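Local coordinates for protein eukaryotic translation initiation factor 2A (Schizosaccharomyces pombe, PDB 3WJ9) that probably directs codon-dependent binding of initiator methionyl-tRNA to 40S ribosomal subunits during the early steps of translating a small set of mRNAs, at residues Gln6-Ser11 with Gln403-Pro408; Ser89-Pro94 with Arg123-Trp128; Ser137-Leu142 with Tyr150-Met155; Pro270-Cys275 with Gly288-Lys293. All blocks are in the same frame, centred on the assembly; numbering follows the deposited sequence.

Contact 1: residues Gln6-Ser11 with Gln403-Pro408; sequences QFAYRS and QAFWRP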
loop_
_atom_site.group_PDB
_atom_site.type_symbol
_atom_site.label_atom_id
_atom_site.label_comp_id
_atom_site.label_asym_id
_atom_site.label_seq_id
_atom_site.Cartn_x
_atom_site.Cartn_y
_atom_site.Cartn_z
ATOM N N GLN A 6 -9.079 -3.386 16.897
ATOM C CA GLN A 6 -8.756 -1.960 16.919
ATOM C C GLN A 6 -8.608 -1.360 15.526
ATOM O O GLN A 6 -8.070 -1.987 14.614
ATOM C CB GLN A 6 -7.469 -1.706 17.719
ATOM C CG GLN A 6 -7.124 -0.218 17.875
ATOM C CD GLN A 6 -5.785 0.030 18.554
ATOM O OE1 GLN A 6 -5.072 0.976 18.216
ATOM N NE2 GLN A 6 -5.444 -0.812 19.522
ATOM N N PHE A 7 -9.105 -0.137 15.379
ATOM C CA PHE A 7 -8.870 0.667 14.188
ATOM C C PHE A 7 -8.532 2.092 14.611
ATOM O O PHE A 7 -8.746 2.467 15.762
ATOM C CB PHE A 7 -10.089 0.649 13.261
ATOM C CG PHE A 7 -11.325 1.255 13.867
ATOM C CD1 PHE A 7 -12.222 0.468 14.568
ATOM C CD2 PHE A 7 -11.597 2.606 13.721
ATOM C CE1 PHE A 7 -13.363 1.017 15.124
ATOM C CE2 PHE A 7 -12.735 3.162 14.275
ATOM C CZ PHE A 7 -13.621 2.364 14.976
ATOM N N ALA A 8 -8.000 2.881 13.685
ATOM C CA ALA A 8 -7.690 4.277 13.965
ATOM C C ALA A 8 -8.599 5.194 13.166
ATOM O O ALA A 8 -9.152 4.792 12.146
ATOM C CB ALA A 8 -6.236 4.573 13.650
ATOM N N TYR A 9 -8.756 6.427 13.633
ATOM C CA TYR A 9 -9.533 7.416 12.901
ATOM C C TYR A 9 -8.909 8.794 13.049
ATOM O O TYR A 9 -8.301 9.104 14.072
ATOM C CB TYR A 9 -10.988 7.444 13.383
ATOM C CG TYR A 9 -11.180 8.087 14.740
ATOM C CD1 TYR A 9 -11.067 7.342 15.904
ATOM C CD2 TYR A 9 -11.483 9.440 14.856
ATOM C CE1 TYR A 9 -11.242 7.925 17.145
ATOM C CE2 TYR A 9 -11.658 10.031 16.091
ATOM C CZ TYR A 9 -11.539 9.269 17.233
ATOM O OH TYR A 9 -11.714 9.853 18.467
ATOM N N ARG A 10 -9.061 9.616 12.020
ATOM C CA ARG A 10 -8.627 11.002 12.085
ATOM C C ARG A 10 -9.602 11.889 11.331
ATOM O O ARG A 10 -9.665 11.859 10.104
ATOM C CB ARG A 10 -7.217 11.164 11.519
ATOM C CG ARG A 10 -6.685 12.585 11.617
ATOM C CD ARG A 10 -5.302 12.705 11.002
ATOM N NE ARG A 10 -5.311 12.420 9.571
ATOM C CZ ARG A 10 -5.520 13.335 8.630
ATOM N NH1 ARG A 10 -5.731 14.599 8.968
ATOM N NH2 ARG A 10 -5.510 12.988 7.352
ATOM N N SER A 11 -10.377 12.669 12.073
ATOM C CA SER A 11 -11.295 13.617 11.465
ATOM C C SER A 11 -10.741 15.024 11.621
ATOM O O SER A 11 -9.762 15.234 12.338
ATOM C CB SER A 11 -12.686 13.508 12.093
ATOM O OG SER A 11 -12.649 13.828 13.473
ATOM N N GLN A 403 -9.292 9.881 7.464
ATOM C CA GLN A 403 -8.952 8.475 7.286
ATOM C C GLN A 403 -9.433 7.622 8.454
ATOM O O GLN A 403 -9.666 8.117 9.560
ATOM C CB GLN A 403 -7.443 8.291 7.108
ATOM C CG GLN A 403 -6.570 9.052 8.109
ATOM C CD GLN A 403 -5.189 9.380 7.561
ATOM O OE1 GLN A 403 -5.042 10.111 6.579
ATOM N NE2 GLN A 403 -4.166 8.841 8.206
ATOM N N ALA A 404 -9.577 6.332 8.182
ATOM C CA ALA A 404 -10.025 5.354 9.161
ATOM C C ALA A 404 -9.585 3.972 8.699
ATOM O O ALA A 404 -9.959 3.533 7.614
ATOM C CB ALA A 404 -11.537 5.413 9.329
ATOM N N PHE A 405 -8.791 3.287 9.514
ATOM C CA PHE A 405 -8.194 2.025 9.086
ATOM C C PHE A 405 -7.934 1.073 10.246
ATOM O O PHE A 405 -7.662 1.501 11.367
ATOM C CB PHE A 405 -6.886 2.293 8.332
ATOM C CG PHE A 405 -6.070 3.417 8.912
ATOM C CD1 PHE A 405 -5.261 3.207 10.014
ATOM C CD2 PHE A 405 -6.104 4.683 8.346
ATOM C CE1 PHE A 405 -4.509 4.239 10.551
ATOM C CE2 PHE A 405 -5.354 5.716 8.876
ATOM C CZ PHE A 405 -4.556 5.495 9.980
ATOM N N TRP A 406 -8.019 -0.224 9.959
ATOM C CA TRP A 406 -7.744 -1.269 10.939
ATOM C C TRP A 406 -6.298 -1.250 11.416
ATOM O O TRP A 406 -5.396 -0.853 10.677
ATOM C CB TRP A 406 -8.049 -2.647 10.351
ATOM C CG TRP A 406 -9.491 -2.908 10.074
ATOM C CD1 TRP A 406 -10.081 -3.032 8.852
ATOM C CD2 TRP A 406 -10.526 -3.098 11.042
ATOM N NE1 TRP A 406 -11.423 -3.283 8.998
ATOM C CE2 TRP A 406 -11.722 -3.326 10.334
ATOM C CE3 TRP A 406 -10.560 -3.093 12.440
ATOM C CZ2 TRP A 406 -12.939 -3.547 10.976
ATOM C CZ3 TRP A 406 -11.767 -3.312 13.074
ATOM C CH2 TRP A 406 -12.939 -3.537 12.344
ATOM N N ARG A 407 -6.083 -1.689 12.652
ATOM C CA ARG A 407 -4.740 -1.959 13.139
ATOM C C ARG A 407 -4.343 -3.361 12.696
ATOM O O ARG A 407 -4.885 -4.346 13.198
ATOM C CB ARG A 407 -4.668 -1.835 14.658
ATOM C CG ARG A 407 -3.313 -2.187 15.234
ATOM C CD ARG A 407 -3.411 -2.492 16.713
ATOM N NE ARG A 407 -4.302 -3.615 16.976
ATOM C CZ ARG A 407 -4.480 -4.159 18.175
ATOM N NH1 ARG A 407 -3.820 -3.685 19.223
ATOM N NH2 ARG A 407 -5.310 -5.182 18.326
ATOM N N PRO A 408 -3.396 -3.455 11.750
ATOM C CA PRO A 408 -3.024 -4.734 11.131
ATOM C C PRO A 408 -2.343 -5.701 12.098
ATOM O O PRO A 408 -1.436 -5.304 12.826
ATOM C CB PRO A 408 -2.056 -4.314 10.023
ATOM C CG PRO A 408 -1.468 -3.037 10.509
ATOM C CD PRO A 408 -2.571 -2.342 11.252
HETATM O O HOH W 1 -7.131 -4.691 14.618
#
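Gln6 and Arg407 cross at about a right angle, with Gln6 CB over one face of the guanidinium, toward its rim and 3.9 Å from Arg407 CZ. Gln6 NE2 and Arg407 NH1 are two donors brought together, and each finds its acceptor outside: NE2 bonds Thr62 O, while NH1 forms a salt bridge with Glu63. The backbones join through Arg407 N to Gln6 O (2.8 Å), and water 1 bridges Gln6 O and Arg407 O. From here strands 6-11 and 401-406 pair antiparallel, the seam at which the chain's two ends close the beta-propeller domain of this factor. At the other end, Arg10 NH2 donates to Gln403 OE1 (3.0 Å) almost straight and within the guanidinium plane, but from above the amide plane. An alanine at Gln403 would probably leave Arg10 NH2 without this acceptor and open a gap beside Arg10 CB. The Phe7 ring edge points at the face of the Trp406 six-membered ring (planes 85° apart), and Trp406 NE1 bonds Glu360 O.

Contact 2: residues Ser89-Pro94 with Arg123-Trp128; sequences STWERP and RNQTGW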
loop_
_atom_site.group_PDB
_atom_site.type_symbol
_atom_site.label_atom_id
_atom_site.label_comp_id
_atom_site.label_asym_id
_atom_site.label_seq_id
_atom_site.Cartn_x
_atom_site.Cartn_y
_atom_site.Cartn_z
ATOM N N SER A 89 9.807 6.991 7.965
ATOM C CA SER A 89 10.218 8.038 7.033
ATOM C C SER A 89 9.191 9.166 6.973
ATOM O O SER A 89 7.987 8.922 7.030
ATOM C CB SER A 89 10.443 7.451 5.636
ATOM O OG SER A 89 11.459 6.462 5.653
ATOM N N THR A 90 9.677 10.399 6.859
ATOM C CA THR A 90 8.805 11.572 6.857
ATOM C C THR A 90 9.069 12.496 5.670
ATOM O O THR A 90 10.117 13.125 5.594
ATOM C CB THR A 90 8.969 12.396 8.153
ATOM O OG1 THR A 90 10.321 12.861 8.257
ATOM C CG2 THR A 90 8.630 11.556 9.374
ATOM N N TRP A 91 8.105 12.585 4.756
ATOM C CA TRP A 91 8.197 13.503 3.621
ATOM C C TRP A 91 7.735 14.901 4.022
ATOM O O TRP A 91 6.600 15.085 4.460
ATOM C CB TRP A 91 7.354 12.998 2.440
ATOM C CG TRP A 91 7.473 13.822 1.163
ATOM C CD1 TRP A 91 8.264 13.550 0.092
ATOM C CD2 TRP A 91 6.761 15.023 0.835
ATOM N NE1 TRP A 91 8.110 14.508 -0.876
ATOM C CE2 TRP A 91 7.187 15.425 -0.447
ATOM C CE3 TRP A 91 5.811 15.801 1.499
ATOM C CZ2 TRP A 91 6.697 16.568 -1.075
ATOM C CZ3 TRP A 91 5.323 16.938 0.872
ATOM C CH2 TRP A 91 5.767 17.309 -0.402
ATOM N N GLU A 92 8.621 15.882 3.882
ATOM C CA GLU A 92 8.239 17.281 4.037
ATOM C C GLU A 92 8.162 17.922 2.658
ATOM O O GLU A 92 8.606 17.333 1.673
ATOM C CB GLU A 92 9.237 18.036 4.916
ATOM C CG GLU A 92 9.426 17.458 6.307
ATOM C CD GLU A 92 10.433 18.244 7.127
ATOM O OE1 GLU A 92 10.675 17.869 8.294
ATOM O OE2 GLU A 92 10.981 19.238 6.606
ATOM N N ARG A 93 7.601 19.123 2.581
ATOM C CA ARG A 93 7.571 19.849 1.317
ATOM C C ARG A 93 8.968 20.395 1.029
ATOM O O ARG A 93 9.578 21.022 1.893
ATOM C CB ARG A 93 6.535 20.975 1.353
ATOM C CG ARG A 93 6.338 21.670 0.013
ATOM C CD ARG A 93 5.308 22.788 0.085
ATOM N NE ARG A 93 3.961 22.298 0.373
ATOM C CZ ARG A 93 3.117 21.841 -0.547
ATOM N NH1 ARG A 93 3.477 21.802 -1.822
ATOM N NH2 ARG A 93 1.910 21.420 -0.194
ATOM N N PRO A 94 9.483 20.142 -0.185
ATOM C CA PRO A 94 10.849 20.523 -0.566
ATOM C C PRO A 94 11.114 22.026 -0.506
ATOM O O PRO A 94 10.178 22.824 -0.515
ATOM C CB PRO A 94 10.970 20.010 -2.008
ATOM C CG PRO A 94 9.569 19.832 -2.479
ATOM C CD PRO A 94 8.790 19.431 -1.272
ATOM N N ARG A 123 11.927 15.900 -4.514
ATOM C CA ARG A 123 10.848 16.819 -4.862
ATOM C C ARG A 123 9.524 16.111 -5.143
ATOM O O ARG A 123 8.454 16.700 -5.006
ATOM C CB ARG A 123 11.254 17.691 -6.053
ATOM C CG ARG A 123 12.553 18.450 -5.843
ATOM C CD ARG A 123 12.593 19.725 -6.667
ATOM N NE ARG A 123 12.811 20.906 -5.838
ATOM C CZ ARG A 123 12.046 21.991 -5.870
ATOM N NH1 ARG A 123 11.010 22.050 -6.693
ATOM N NH2 ARG A 123 12.318 23.020 -5.078
ATOM N N ASN A 124 9.606 14.843 -5.533
ATOM C CA ASN A 124 8.422 14.041 -5.833
ATOM C C ASN A 124 7.661 13.593 -4.590
ATOM O O ASN A 124 8.245 13.458 -3.517
ATOM C CB ASN A 124 8.803 12.826 -6.682
ATOM C CG ASN A 124 9.757 11.892 -5.965
ATOM O OD1 ASN A 124 9.898 11.948 -4.745
ATOM N ND2 ASN A 124 10.418 11.024 -6.722
ATOM N N GLN A 125 6.358 13.354 -4.730
ATOM C CA GLN A 125 5.615 12.747 -3.647
ATOM C C GLN A 125 5.410 11.276 -3.979
ATOM O O GLN A 125 5.285 10.435 -3.093
ATOM C CB GLN A 125 4.287 13.459 -3.419
ATOM C CG GLN A 125 4.424 14.922 -3.088
ATOM C CD GLN A 125 3.422 15.353 -2.053
ATOM O OE1 GLN A 125 2.943 14.539 -1.266
ATOM N NE2 GLN A 125 3.096 16.638 -2.039
ATOM N N THR A 126 5.376 10.983 -5.274
ATOM C CA THR A 126 5.224 9.619 -5.768
ATOM C C THR A 126 6.535 8.844 -5.650
ATOM O O THR A 126 7.571 9.294 -6.140
ATOM C CB THR A 126 4.761 9.615 -7.235
ATOM O OG1 THR A 126 5.717 10.322 -8.034
ATOM C CG2 THR A 126 3.413 10.308 -7.358
ATOM N N GLY A 127 6.485 7.685 -4.999
ATOM C CA GLY A 127 7.675 6.877 -4.787
ATOM C C GLY A 127 8.706 7.595 -3.941
ATOM O O GLY A 127 9.907 7.503 -4.190
ATOM N N TRP A 128 8.229 8.316 -2.934
ATOM C CA TRP A 128 9.096 9.131 -2.094
ATOM C C TRP A 128 9.938 8.280 -1.143
ATOM O O TRP A 128 11.141 8.496 -1.009
ATOM C CB TRP A 128 8.259 10.142 -1.301
ATOM C CG TRP A 128 7.345 9.512 -0.293
ATOM C CD1 TRP A 128 6.121 8.964 -0.530
ATOM C CD2 TRP A 128 7.590 9.357 1.106
ATOM N NE1 TRP A 128 5.586 8.479 0.636
ATOM C CE2 TRP A 128 6.474 8.709 1.663
ATOM C CE3 TRP A 128 8.649 9.704 1.953
ATOM C CZ2 TRP A 128 6.376 8.400 3.014
ATOM C CZ3 TRP A 128 8.558 9.400 3.298
ATOM C CH2 TRP A 128 7.429 8.753 3.816
#
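Ser89 meets the far rim of the Trp128 indole: its CB lies 3.6 Å from Trp128 CZ3, and its carbonyl O reaches the ring edge 3.3 Å from Trp128 CH2. Its hydroxyl is bonded outside, to Asn129. At Thr90 the backbone N passes the same edge, while the side chain turns away and its OG1 bonds Trp109 NE1. Trp91, in the WD 1 repeat, has the largest share of the contact. Its CB sits over the face of Trp128, 4.0 Å from the centroid of the six-membered ring, a CH-pi contact, and the two indole planes are inclined at 76°. CG is anti to the backbone N (chi1 -175°), and the indole beyond it meets the loop that follows strand 116-120 and leads to the next propeller blade. There Trp91 NE1 makes a weak, bent hydrogen bond to Asn124 O (2.8 Å). Gln125 crosses one face of the indole, its CG 3.5 Å from Trp91 CZ2 and its amide stacked on the ring, with the planes 25° apart. A type II turn from Gln125, with Gly127 at positive phi, returns the chain to Trp128. Pro94 CG lies 4.0 Å from Arg123 CA, and its CB over one face of the Arg123 guanidinium.

Contact 3: residues Ser137-Leu142 with Tyr150-Met155; sequences SLAARL and YETGNM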
loop_
_atom_site.group_PDB
_atom_site.type_symbol
_atom_site.label_atom_id
_atom_site.label_comp_id
_atom_site.label_asym_id
_atom_site.label_seq_id
_atom_site.Cartn_x
_atom_site.Cartn_y
_atom_site.Cartn_z
ATOM N N SER A 137 16.467 -5.514 6.473
ATOM C CA SER A 137 17.924 -5.438 6.496
ATOM C C SER A 137 18.461 -4.561 5.368
ATOM O O SER A 137 19.570 -4.036 5.460
ATOM C CB SER A 137 18.539 -6.839 6.403
ATOM O OG SER A 137 18.106 -7.513 5.234
ATOM N N LEU A 138 17.673 -4.398 4.311
ATOM C CA LEU A 138 18.121 -3.646 3.143
ATOM C C LEU A 138 17.117 -2.574 2.724
ATOM O O LEU A 138 15.908 -2.801 2.745
ATOM C CB LEU A 138 18.388 -4.597 1.971
ATOM C CG LEU A 138 19.361 -5.751 2.228
ATOM C CD1 LEU A 138 19.471 -6.653 1.008
ATOM C CD2 LEU A 138 20.729 -5.225 2.635
ATOM N N ALA A 139 17.630 -1.405 2.352
ATOM C CA ALA A 139 16.793 -0.302 1.887
ATOM C C ALA A 139 17.180 0.085 0.465
ATOM O O ALA A 139 18.271 -0.249 0.007
ATOM C CB ALA A 139 16.915 0.891 2.820
ATOM N N ALA A 140 16.295 0.792 -0.232
ATOM C CA ALA A 140 16.532 1.099 -1.638
ATOM C C ALA A 140 16.059 2.493 -2.046
ATOM O O ALA A 140 14.896 2.850 -1.860
ATOM C CB ALA A 140 15.870 0.049 -2.514
ATOM N N ARG A 141 16.982 3.264 -2.614
ATOM C CA ARG A 141 16.704 4.605 -3.116
ATOM C C ARG A 141 16.779 4.590 -4.642
ATOM O O ARG A 141 17.353 3.672 -5.226
ATOM C CB ARG A 141 17.700 5.608 -2.523
ATOM C CG ARG A 141 17.426 7.080 -2.812
ATOM C CD ARG A 141 18.684 7.900 -2.559
ATOM N NE ARG A 141 18.496 9.331 -2.780
ATOM C CZ ARG A 141 19.480 10.223 -2.726
ATOM N NH1 ARG A 141 20.718 9.829 -2.463
ATOM N NH2 ARG A 141 19.229 11.507 -2.938
ATOM N N LEU A 142 16.200 5.597 -5.287
ATOM C CA LEU A 142 16.215 5.662 -6.743
ATOM C C LEU A 142 16.898 6.914 -7.272
ATOM O O LEU A 142 16.438 8.033 -7.049
ATOM C CB LEU A 142 14.794 5.589 -7.289
ATOM C CG LEU A 142 14.676 5.790 -8.797
ATOM C CD1 LEU A 142 15.400 4.688 -9.560
ATOM C CD2 LEU A 142 13.214 5.842 -9.165
ATOM N N TYR A 150 21.083 -0.244 0.509
ATOM C CA TYR A 150 21.676 0.112 1.792
ATOM C C TYR A 150 21.546 -1.013 2.810
ATOM O O TYR A 150 20.737 -1.922 2.645
ATOM C CB TYR A 150 21.020 1.375 2.358
ATOM C CG TYR A 150 21.250 2.638 1.555
ATOM C CD1 TYR A 150 20.562 2.868 0.369
ATOM C CD2 TYR A 150 22.141 3.608 1.993
ATOM C CE1 TYR A 150 20.766 4.020 -0.363
ATOM C CE2 TYR A 150 22.351 4.765 1.267
ATOM C CZ TYR A 150 21.660 4.965 0.090
ATOM O OH TYR A 150 21.865 6.116 -0.636
ATOM N N GLU A 151 22.359 -0.950 3.860
ATOM C CA GLU A 151 22.132 -1.754 5.054
ATOM C C GLU A 151 21.354 -0.906 6.051
ATOM O O GLU A 151 21.816 0.159 6.445
ATOM C CB GLU A 151 23.446 -2.228 5.676
ATOM C CG GLU A 151 24.035 -3.479 5.050
ATOM C CD GLU A 151 25.211 -4.013 5.844
ATOM O OE1 GLU A 151 25.537 -5.211 5.701
ATOM O OE2 GLU A 151 25.807 -3.234 6.615
ATOM N N THR A 152 20.176 -1.368 6.454
ATOM C CA THR A 152 19.316 -0.571 7.327
ATOM C C THR A 152 19.980 -0.271 8.669
ATOM O O THR A 152 19.829 0.818 9.220
ATOM C CB THR A 152 17.964 -1.266 7.578
ATOM O OG1 THR A 152 18.180 -2.545 8.190
ATOM C CG2 THR A 152 17.212 -1.452 6.264
ATOM N N GLY A 153 20.717 -1.245 9.186
ATOM C CA GLY A 153 21.454 -1.068 10.424
ATOM C C GLY A 153 22.449 0.071 10.346
ATOM O O GLY A 153 22.547 0.894 11.257
ATOM N N ASN A 154 23.188 0.117 9.244
ATOM C CA ASN A 154 24.187 1.151 9.030
ATOM C C ASN A 154 24.109 1.689 7.611
ATOM O O ASN A 154 24.946 1.363 6.774
ATOM C CB ASN A 154 25.586 0.602 9.307
ATOM C CG ASN A 154 26.646 1.681 9.303
ATOM O OD1 ASN A 154 26.338 2.873 9.311
ATOM N ND2 ASN A 154 27.905 1.268 9.296
HETATM N N MSE A 155 23.097 2.502 7.330
HETATM C CA MSE A 155 22.976 3.073 6.000
HETATM C C MSE A 155 23.693 4.429 5.930
HETATM O O MSE A 155 23.988 4.926 4.842
HETATM C CB MSE A 155 21.496 3.178 5.582
HETATM C CG MSE A 155 20.617 4.164 6.348
HETATM SE SE MSE A 155 18.710 4.058 5.857
HETATM C CE MSE A 155 18.025 2.876 7.267
#
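Tyr150 lies beside Ala139 and Arg141 on one face of a beta hairpin. Its CB rests 4.2 Å from Ala139 CB. CG is anti to the carbonyl carbon (chi1 -65°). Ala139 O lies at the ring edge, 3.9 Å from Tyr150 CD1. Farther out, Tyr150 CE1 meets Arg141 CB at 4.1 Å, and at the tip the hydroxyl O lies alongside Arg141 CD. The Arg141 guanidinium makes a cation-pi contact with Phe120. In the backbone, Tyr150 and Ala139 form a hydrogen-bonded antiparallel pair, Tyr150 N to Ala139 O at 2.9 Å and Ala139 N to Tyr150 O at 3.2 Å. Where the pairing ends, Thr152 N donates to Ser137 O (2.9 Å) from above the carbonyl plane. Thr152 CG2 packs 3.6 Å from Leu138 N, and its OG1 bonds Glu136 O. An alanine at Thr152 would probably leave Glu136 O without that hydroxyl and open a gap over Leu138 N. Strands 138-143 and 146-151 are the central strands of a four-stranded blade: Ala139 and Thr152 touch Tyr132 on strand 131-132, Tyr150 packs on Phe118 of the preceding blade, and Ala140 faces Phe171 and Leu173 of the following one.

Contact 4: residues Pro270-Cys275 with Gly288-Lys293; sequences PIHDVC and GYMPAK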
loop_
_atom_site.group_PDB
_atom_site.type_symbol
_atom_site.label_atom_id
_atom_site.label_comp_id
_atom_site.label_asym_id
_atom_site.label_seq_id
_atom_site.Cartn_x
_atom_site.Cartn_y
_atom_site.Cartn_z
ATOM N N PRO A 270 -10.309 -0.747 -20.285
ATOM C CA PRO A 270 -9.318 -0.601 -19.214
ATOM C C PRO A 270 -9.448 -1.657 -18.121
ATOM O O PRO A 270 -10.540 -2.175 -17.890
ATOM C CB PRO A 270 -9.625 0.784 -18.646
ATOM C CG PRO A 270 -11.078 0.967 -18.901
ATOM C CD PRO A 270 -11.336 0.308 -20.228
ATOM N N ILE A 271 -8.337 -1.969 -17.463
ATOM C CA ILE A 271 -8.362 -2.783 -16.255
ATOM C C ILE A 271 -8.546 -1.839 -15.072
ATOM O O ILE A 271 -7.819 -0.855 -14.942
ATOM C CB ILE A 271 -7.072 -3.616 -16.080
ATOM C CG1 ILE A 271 -6.959 -4.686 -17.171
ATOM C CG2 ILE A 271 -7.042 -4.271 -14.716
ATOM C CD1 ILE A 271 -6.212 -4.238 -18.409
ATOM N N HIS A 272 -9.525 -2.126 -14.220
ATOM C CA HIS A 272 -9.885 -1.214 -13.138
ATOM C C HIS A 272 -9.110 -1.508 -11.858
ATOM O O HIS A 272 -8.828 -0.606 -11.073
ATOM C CB HIS A 272 -11.393 -1.278 -12.868
ATOM C CG HIS A 272 -12.233 -0.742 -13.987
ATOM N ND1 HIS A 272 -12.484 0.602 -14.155
ATOM C CD2 HIS A 272 -12.873 -1.373 -15.000
ATOM C CE1 HIS A 272 -13.246 0.778 -15.220
ATOM N NE2 HIS A 272 -13.496 -0.405 -15.753
ATOM N N ASP A 273 -8.757 -2.773 -11.656
ATOM C CA ASP A 273 -8.033 -3.169 -10.456
ATOM C C ASP A 273 -7.243 -4.455 -10.677
ATOM O O ASP A 273 -7.695 -5.360 -11.376
ATOM C CB ASP A 273 -9.005 -3.347 -9.288
ATOM C CG ASP A 273 -8.390 -2.975 -7.954
ATOM O OD1 ASP A 273 -7.156 -3.093 -7.813
ATOM O OD2 ASP A 273 -9.142 -2.557 -7.048
ATOM N N VAL A 274 -6.052 -4.526 -10.095
ATOM C CA VAL A 274 -5.253 -5.748 -10.130
ATOM C C VAL A 274 -4.814 -6.094 -8.707
ATOM O O VAL A 274 -4.294 -5.241 -7.990
ATOM C CB VAL A 274 -4.021 -5.606 -11.049
ATOM C CG1 VAL A 274 -3.390 -6.962 -11.298
ATOM C CG2 VAL A 274 -4.412 -4.963 -12.374
ATOM N N CYS A 275 -5.036 -7.338 -8.293
ATOM C CA CYS A 275 -4.800 -7.717 -6.903
ATOM C C CYS A 275 -4.432 -9.192 -6.735
ATOM O O CYS A 275 -5.096 -10.073 -7.279
ATOM C CB CYS A 275 -6.041 -7.400 -6.063
ATOM S SG CYS A 275 -5.811 -7.551 -4.277
ATOM N N GLY A 288 -12.209 -3.981 -18.395
ATOM C CA GLY A 288 -13.142 -3.674 -19.464
ATOM C C GLY A 288 -14.111 -2.553 -19.146
ATOM O O GLY A 288 -14.246 -2.149 -17.990
ATOM N N TYR A 289 -14.783 -2.045 -20.175
ATOM C CA TYR A 289 -15.803 -1.024 -19.979
ATOM C C TYR A 289 -16.966 -1.609 -19.185
ATOM O O TYR A 289 -17.333 -2.771 -19.367
ATOM C CB TYR A 289 -16.291 -0.463 -21.321
ATOM C CG TYR A 289 -16.990 -1.473 -22.206
ATOM C CD1 TYR A 289 -18.363 -1.670 -22.119
ATOM C CD2 TYR A 289 -16.280 -2.225 -23.131
ATOM C CE1 TYR A 289 -19.005 -2.593 -22.922
ATOM C CE2 TYR A 289 -16.914 -3.149 -23.940
ATOM C CZ TYR A 289 -18.277 -3.329 -23.832
ATOM O OH TYR A 289 -18.918 -4.247 -24.633
HETATM N N MSE A 290 -17.564 -0.794 -18.318
HETATM C CA MSE A 290 -18.620 -1.233 -17.407
HETATM C C MSE A 290 -19.859 -1.662 -18.134
HETATM O O MSE A 290 -20.141 -1.101 -19.212
HETATM C CB MSE A 290 -19.009 -0.062 -16.514
HETATM C CG MSE A 290 -17.782 0.707 -16.045
HETATM SE SE MSE A 290 -17.226 -0.004 -14.297
HETATM C CE MSE A 290 -16.096 1.507 -13.735
ATOM N N PRO A 291 -20.601 -2.638 -17.607
ATOM C CA PRO A 291 -20.334 -3.272 -16.310
ATOM C C PRO A 291 -19.128 -4.201 -16.373
ATOM O O PRO A 291 -19.063 -5.084 -17.224
ATOM C CB PRO A 291 -21.624 -4.045 -16.028
ATOM C CG PRO A 291 -22.176 -4.346 -17.373
ATOM C CD PRO A 291 -21.842 -3.146 -18.217
ATOM N N ALA A 292 -18.167 -3.974 -15.485
ATOM C CA ALA A 292 -16.893 -4.671 -15.555
ATOM C C ALA A 292 -17.023 -6.128 -15.136
ATOM O O ALA A 292 -17.606 -6.444 -14.099
ATOM C CB ALA A 292 -15.858 -3.966 -14.694
ATOM N N LYS A 293 -16.477 -7.015 -15.959
ATOM C CA LYS A 293 -16.414 -8.426 -15.617
ATOM C C LYS A 293 -15.214 -8.647 -14.698
ATOM O O LYS A 293 -14.344 -7.784 -14.595
ATOM C CB LYS A 293 -16.313 -9.289 -16.879
ATOM C CG LYS A 293 -16.541 -10.768 -16.623
ATOM C CD LYS A 293 -16.177 -11.640 -17.806
ATOM C CE LYS A 293 -17.183 -11.532 -18.931
ATOM N NZ LYS A 293 -16.887 -12.549 -19.978
#
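His272 and Met290 lean toward each other with first torsions of the same kind: in both, CG is anti to the carbonyl carbon (chi1 -67° and -42°). The selenomethionine chain then bends at its second torsion (-94°), which places SE on the histidine side, 4.4 Å from the centroid of the His272 ring in an oblique approach. The terminal methyl also approaches the ring, with Met290 CE 3.3 Å from His272 CE1. Elsewhere on the ring, His272 NE2 donates to Gly288 O (2.9 Å); this carbonyl O lies at the ring edge, close to the plane of the imidazole. Next to NE2, His272 CD2 rests 4.0 Å from Ala292 CB, so the imidazole meets three residues of 288-293. Gly288 N also points at Pro270 O, but the modelled bond is too short to be trusted. The positive phi of Gly288 favours glycine here. Pro270 CD packs against the same residue, 4.1 Å from Gly288 C. Beyond the contact, Tyr289 O bonds Arg267 NE and the Tyr289 ring forms a cation-pi pair with Arg267. His272 and Asp273 together face Val286 as a classic beta bulge in the edge strand 271-276. The contact thus spans from this first strand of a four-stranded antiparallel propeller blade, in the WD 2 repeat, to the turn joining its second and third strands, 283-287 and 292-297, and to the start of the third.

In the fold
The chain enters at strand 6-11, which opens contact 1 and waits for its partner until residues 403-408, so every other contact is nested inside this one great loop. Contact 2 closes first, tying the WD 1 blade to the connection that leads out of it. Contact 3 follows in series within the next blade along the chain, its nearest atoms about 6 Å from those of contact 2. Contact 4 closes a short loop much later, inside the WD 2 blade, on the opposite side of the chain's centre from contact 3, with centres about 37 Å apart. None cross. Contacts 2 to 4 are thus local to blades and their connections, while contact 1 joins the ends of the ring.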